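Local coordinates for putative transcriptional regulator protein (Vibrio parahaemolyticus, PDB 3ER6) that probably regulates transcription by sequence-specific DNA binding, this chain being its DJ-1/PfpI-like domain and not its AraC-type helix-turn-helix part, at residues Leu9-Leu14 against Ser26-Leu31; Asn162-Ser167 against Ser173-Glu178. The protein carries 1 engineered substitution. All coordinates share one frame; numbering follows the deposited sequence.

Both contacts lay a helix against the same six-stranded mixed sheet, and their centres are about 12 Å apart. Contact 1 uses strand 9-14, next to one outermost strand, and contact 2 uses strand 163-166, next to the other, so strands 77-80 and 110-114 lie between them. The two helices also touch directly through Met176 of contact 2: its CE comes within 3.3 Å of Ser27 OG, and its backbone O lies 4.0 Å from CD2 of Leu31. Helix 22-37 of contact 1 also reaches the second subunit, whereas the segments of contact 2 touch no other protein chain of the assembly. No ligand or established active site marks either contact.

Contact 1: Leu9-Leu14 against Ser26-Leu31; sequences LRVVAL and SSLEIL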
loop_
_atom_site.group_PDB
_atom_site.type_symbol
_atom_site.label_atom_id
_atom_site.label_comp_id
_atom_site.label_asym_id
_atom_site.label_seq_id
_atom_site.Cartn_x
_atom_site.Cartn_y
_atom_site.Cartn_z
ATOM N N LEU A 9 -8.881 8.446 19.413
ATOM C CA LEU A 9 -7.509 8.017 19.129
ATOM C C LEU A 9 -7.106 8.759 17.885
ATOM O O LEU A 9 -7.898 8.923 16.954
ATOM C CB LEU A 9 -7.433 6.518 18.853
ATOM C CG LEU A 9 -7.697 5.611 20.048
ATOM C CD1 LEU A 9 -7.618 4.145 19.581
ATOM C CD2 LEU A 9 -6.708 5.907 21.177
ATOM N N ARG A 10 -5.888 9.241 17.884
ATOM C CA ARG A 10 -5.370 9.984 16.753
ATOM C C ARG A 10 -4.154 9.304 16.151
ATOM O O ARG A 10 -3.218 8.951 16.878
ATOM C CB ARG A 10 -4.949 11.380 17.196
ATOM C CG ARG A 10 -4.304 12.166 16.042
ATOM C CD ARG A 10 -3.903 13.579 16.539
ATOM N NE ARG A 10 -5.109 14.402 16.743
ATOM C CZ ARG A 10 -5.186 15.452 17.580
ATOM N NH1 ARG A 10 -4.116 15.813 18.293
ATOM N NH2 ARG A 10 -6.337 16.153 17.693
ATOM N N VAL A 11 -4.166 9.141 14.827
ATOM C CA VAL A 11 -2.961 8.692 14.130
ATOM C C VAL A 11 -2.497 9.811 13.210
ATOM O O VAL A 11 -3.317 10.360 12.455
ATOM C CB VAL A 11 -3.228 7.421 13.271
ATOM C CG1 VAL A 11 -1.904 6.987 12.541
ATOM C CG2 VAL A 11 -3.813 6.254 14.180
ATOM N N VAL A 12 -1.239 10.208 13.324
ATOM C CA VAL A 12 -0.668 11.146 12.327
ATOM C C VAL A 12 0.340 10.315 11.495
ATOM O O VAL A 12 1.157 9.535 12.055
ATOM C CB VAL A 12 0.014 12.377 13.004
ATOM C CG1 VAL A 12 0.654 13.289 11.937
ATOM C CG2 VAL A 12 -1.045 13.170 13.883
ATOM N N ALA A 13 0.221 10.395 10.175
ATOM C CA ALA A 13 1.104 9.627 9.289
ATOM C C ALA A 13 1.916 10.581 8.420
ATOM O O ALA A 13 1.394 11.237 7.512
ATOM C CB ALA A 13 0.248 8.683 8.396
ATOM N N LEU A 14 3.204 10.683 8.711
ATOM C CA LEU A 14 4.109 11.486 7.938
ATOM C C LEU A 14 4.608 10.696 6.731
ATOM O O LEU A 14 5.242 9.626 6.891
ATOM C CB LEU A 14 5.305 11.867 8.813
ATOM C CG LEU A 14 6.441 12.617 8.130
ATOM C CD1 LEU A 14 5.961 14.069 7.703
ATOM C CD2 LEU A 14 7.604 12.642 9.087
ATOM N N SER A 26 -1.517 2.164 2.907
ATOM C CA SER A 26 -2.007 0.827 3.287
ATOM C C SER A 26 -2.127 0.708 4.825
ATOM O O SER A 26 -3.054 0.069 5.313
ATOM C CB SER A 26 -1.124 -0.294 2.709
ATOM O OG SER A 26 0.184 -0.218 3.236
ATOM N N SER A 27 -1.220 1.344 5.564
ATOM C CA SER A 27 -1.236 1.258 7.011
ATOM C C SER A 27 -2.501 1.917 7.524
ATOM O O SER A 27 -3.124 1.377 8.407
ATOM C CB SER A 27 -0.005 1.902 7.674
ATOM O OG SER A 27 1.198 1.282 7.211
ATOM N N LEU A 28 -2.874 3.075 6.969
ATOM C CA LEU A 28 -4.123 3.702 7.378
ATOM C C LEU A 28 -5.350 2.894 6.973
ATOM O O LEU A 28 -6.352 2.856 7.711
ATOM C CB LEU A 28 -4.241 5.138 6.810
ATOM C CG LEU A 28 -3.159 6.119 7.307
ATOM C CD1 LEU A 28 -3.410 7.541 6.804
ATOM C CD2 LEU A 28 -2.952 6.076 8.868
ATOM N N GLU A 29 -5.328 2.314 5.782
ATOM C CA GLU A 29 -6.457 1.473 5.388
ATOM C C GLU A 29 -6.604 0.357 6.386
ATOM O O GLU A 29 -7.727 0.011 6.736
ATOM C CB GLU A 29 -6.168 0.874 3.995
ATOM C CG GLU A 29 -6.337 1.999 2.917
ATOM C CD GLU A 29 -6.014 1.585 1.445
ATOM O OE1 GLU A 29 -5.788 0.413 1.186
ATOM O OE2 GLU A 29 -5.991 2.494 0.593
ATOM N N ILE A 30 -5.490 -0.256 6.829
ATOM C CA ILE A 30 -5.614 -1.379 7.775
ATOM C C ILE A 30 -6.111 -0.841 9.119
ATOM O O ILE A 30 -7.030 -1.373 9.701
ATOM C CB ILE A 30 -4.241 -2.156 7.980
ATOM C CG1 ILE A 30 -3.822 -2.857 6.672
ATOM C CG2 ILE A 30 -4.313 -3.229 9.197
ATOM C CD1 ILE A 30 -2.366 -3.301 6.631
ATOM N N LEU A 31 -5.438 0.170 9.663
ATOM C CA LEU A 31 -5.907 0.737 10.930
ATOM C C LEU A 31 -7.388 1.158 10.944
ATOM O O LEU A 31 -8.113 0.848 11.936
ATOM C CB LEU A 31 -4.992 1.876 11.387
ATOM C CG LEU A 31 -3.540 1.390 11.691
ATOM C CD1 LEU A 31 -2.715 2.623 12.067
ATOM C CD2 LEU A 31 -3.401 0.224 12.759
#
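Val11 holds CG1 anti to its backbone N (chi1 180°), and Leu28 holds CG anti to its own carbonyl carbon (chi1 -63°), from where an extended second torsion turns its branches to the strand; CG1 of Val11 thus meets CD2 of Leu28 at 3.9 Å. The two side chains pass alongside in opposite senses and touch at their flanks. The other methyl of Leu28, CD1, comes within 4.1 Å of Ala13 CB, with CD2 almost as near, so both methyls of the fork face the Ala13 methyl from the helix side. Alanine suits this position because its short side chain lets the longer leucine settle close to the strand. Strand 9-14 and helix 22-37 open a beta-alpha-beta unit that is completed by strand 43-48, with the helix running back across the sheet nearly antiparallel to the strand, at 166° between the two segments. Their axes approach to 10.4 Å. One helical turn beyond Leu28, Leu31 extends the apolar seam: its CD1 reaches CG2 of Val11 at 4.3 Å. The beta-branched Val11 thus offers one methyl to each leucine. Leu28 also packs on Val47 and Ile79 of the flanking strands, while Glu29 OE1 is hydrogen-bonded to the hydroxyl of Tyr170 of the second subunit, and OE2 to the backbone N atoms of Phe21 and Ala22 of that subunit.

Contact 2: Asn162-Ser167 against Ser173-Glu178; sequences NVYLSS and SSVMLE
Strand 163-166 and the helical segment 173-178 run roughly antiparallel, their directions 150° apart and their axes 8.3 Å at the closest, with the CA atoms of Ser166 and Val175 forming the nearest pair. Val175 carries most of the contact because both of its methyls are used. CG1, anti to the backbone N (chi1 164°), lies 3.8 Å from CB of Tyr164, whereas CG2 faces Ser166, 3.7 Å from its CB, and also rests 3.6 Å from the backbone O of Leu165. A compact, beta-branched residue fits well here, since its forked end spans two strand residues that point to the same side. In this DJ-1/PfpI-like domain, strand 163-166 lies in the mixed sheet between 110-114, parallel to it, and 157-160, antiparallel; a short connection leads into helix 173-184, which packs back on the sheet, Val175 also touching Val112 and Ala157 of those neighbours.

Farther along the helix, CG of Glu178 comes to the edge of the Tyr164 ring, near its plane, 4.4 Å from CE1. The phenol OH is hydrogen-bonded to Glu182 and Lys110, so this tyrosine pairs a buried apolar stem with a satisfied polar end. Lys110 is also hydrogen-bonded to OD1 of Asn162.

Ser166 OG, anti to the backbone N (chi1 174°), is hydrogen-bonded to ND1 of His172 and to a water 2.8 Å away. That water accepts a hydrogen bond from Val175 N at 3.1 Å. No direct hydrogen bond crosses between the segments, and the van der Waals contacts centred on Val175 are not directional, so the orientation of the helix start probably depends on this polar link through Ser166, His172 and the water.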
loop_
_atom_site.group_PDB
_atom_site.type_symbol
_atom_site.label_atom_id
_atom_site.label_comp_id
_atom_site.label_asym_id
_atom_site.label_seq_id
_atom_site.Cartn_x
_atom_site.Cartn_y
_atom_site.Cartn_z
ATOM N N ASN A 162 8.219 2.113 23.072
ATOM C CA ASN A 162 7.106 2.567 22.239
ATOM C C ASN A 162 7.449 2.806 20.801
ATOM O O ASN A 162 6.704 3.518 20.107
ATOM C CB ASN A 162 6.495 3.841 22.807
ATOM C CG ASN A 162 5.365 3.528 23.691
ATOM O OD1 ASN A 162 4.431 2.788 23.306
ATOM N ND2 ASN A 162 5.429 4.035 24.906
ATOM N N VAL A 163 8.565 2.242 20.365
ATOM C CA VAL A 163 9.013 2.419 18.985
ATOM C C VAL A 163 8.800 1.078 18.270
ATOM O O VAL A 163 9.289 0.029 18.714
ATOM C CB VAL A 163 10.518 2.867 18.904
ATOM C CG1 VAL A 163 10.957 3.055 17.433
ATOM C CG2 VAL A 163 10.742 4.118 19.733
ATOM N N TYR A 164 8.087 1.109 17.158
ATOM C CA TYR A 164 7.755 -0.085 16.369
ATOM C C TYR A 164 8.398 0.037 15.006
ATOM O O TYR A 164 8.142 1.009 14.283
ATOM C CB TYR A 164 6.215 -0.173 16.156
ATOM C CG TYR A 164 5.427 -0.266 17.423
ATOM C CD1 TYR A 164 4.788 -1.472 17.776
ATOM C CD2 TYR A 164 5.286 0.842 18.255
ATOM C CE1 TYR A 164 4.023 -1.578 18.933
ATOM C CE2 TYR A 164 4.546 0.753 19.464
ATOM C CZ TYR A 164 3.941 -0.467 19.787
ATOM O OH TYR A 164 3.230 -0.563 20.944
ATOM N N LEU A 165 9.215 -0.931 14.640
ATOM C CA LEU A 165 9.892 -0.936 13.393
ATOM C C LEU A 165 9.382 -2.076 12.488
ATOM O O LEU A 165 9.286 -3.252 12.911
ATOM C CB LEU A 165 11.424 -1.162 13.568
ATOM C CG LEU A 165 12.224 -0.269 14.545
ATOM C CD1 LEU A 165 13.720 -0.678 14.476
ATOM C CD2 LEU A 165 12.052 1.236 14.222
ATOM N N SER A 166 9.092 -1.741 11.229
ATOM C CA SER A 166 8.646 -2.760 10.283
ATOM C C SER A 166 9.380 -2.513 8.906
ATOM O O SER A 166 9.094 -1.537 8.215
ATOM C CB SER A 166 7.115 -2.744 10.127
ATOM O OG SER A 166 6.748 -3.658 9.077
ATOM N N SER A 167 10.342 -3.379 8.559
ATOM C CA SER A 167 11.150 -3.262 7.317
ATOM C C SER A 167 10.307 -3.117 6.042
ATOM O O SER A 167 10.569 -2.276 5.206
ATOM C CB SER A 167 12.044 -4.496 7.131
ATOM O OG SER A 167 13.027 -4.502 8.130
ATOM N N SER A 173 2.053 -6.179 8.438
ATOM C CA SER A 173 0.979 -6.844 9.190
ATOM C C SER A 173 1.332 -7.052 10.634
ATOM O O SER A 173 0.494 -6.786 11.527
ATOM C CB SER A 173 0.660 -8.241 8.584
ATOM O OG SER A 173 0.285 -8.049 7.247
ATOM N N SER A 174 2.540 -7.552 10.921
ATOM C CA SER A 174 2.770 -7.882 12.309
ATOM C C SER A 174 2.710 -6.622 13.194
ATOM O O SER A 174 2.080 -6.648 14.262
ATOM C CB SER A 174 4.025 -8.728 12.555
ATOM O OG SER A 174 5.179 -7.936 12.429
ATOM N N VAL A 175 3.324 -5.526 12.748
ATOM C CA VAL A 175 3.264 -4.293 13.541
ATOM C C VAL A 175 1.864 -3.700 13.641
ATOM O O VAL A 175 1.400 -3.325 14.726
ATOM C CB VAL A 175 4.311 -3.213 13.052
ATOM C CG1 VAL A 175 3.977 -1.881 13.591
ATOM C CG2 VAL A 175 5.754 -3.611 13.497
ATOM N N MET A 176 1.190 -3.576 12.494
ATOM C CA MET A 176 -0.137 -2.962 12.469
ATOM C C MET A 176 -1.130 -3.765 13.372
ATOM O O MET A 176 -1.907 -3.194 14.144
ATOM C CB MET A 176 -0.623 -2.833 11.008
ATOM C CG MET A 176 -0.032 -1.565 10.259
ATOM S SD MET A 176 0.398 0.013 11.052
ATOM C CE MET A 176 1.963 0.424 10.251
ATOM N N LEU A 177 -1.057 -5.090 13.294
ATOM C CA LEU A 177 -1.933 -5.937 14.134
ATOM C C LEU A 177 -1.580 -5.860 15.616
ATOM O O LEU A 177 -2.451 -5.934 16.470
ATOM C CB LEU A 177 -1.912 -7.406 13.687
ATOM C CG LEU A 177 -2.457 -7.624 12.279
ATOM C CD1 LEU A 177 -2.311 -9.091 11.949
ATOM C CD2 LEU A 177 -3.931 -7.159 12.149
ATOM N N GLU A 178 -0.301 -5.688 15.905
ATOM C CA GLU A 178 0.096 -5.488 17.269
ATOM C C GLU A 178 -0.574 -4.255 17.831
ATOM O O GLU A 178 -1.192 -4.328 18.876
ATOM C CB GLU A 178 1.614 -5.377 17.366
ATOM C CG GLU A 178 2.104 -5.487 18.789
ATOM C CD GLU A 178 1.785 -6.856 19.425
ATOM O OE1 GLU A 178 1.432 -6.822 20.614
ATOM O OE2 GLU A 178 1.865 -7.934 18.754
HETATM O O HOH W 1 5.441 -5.648 10.555
#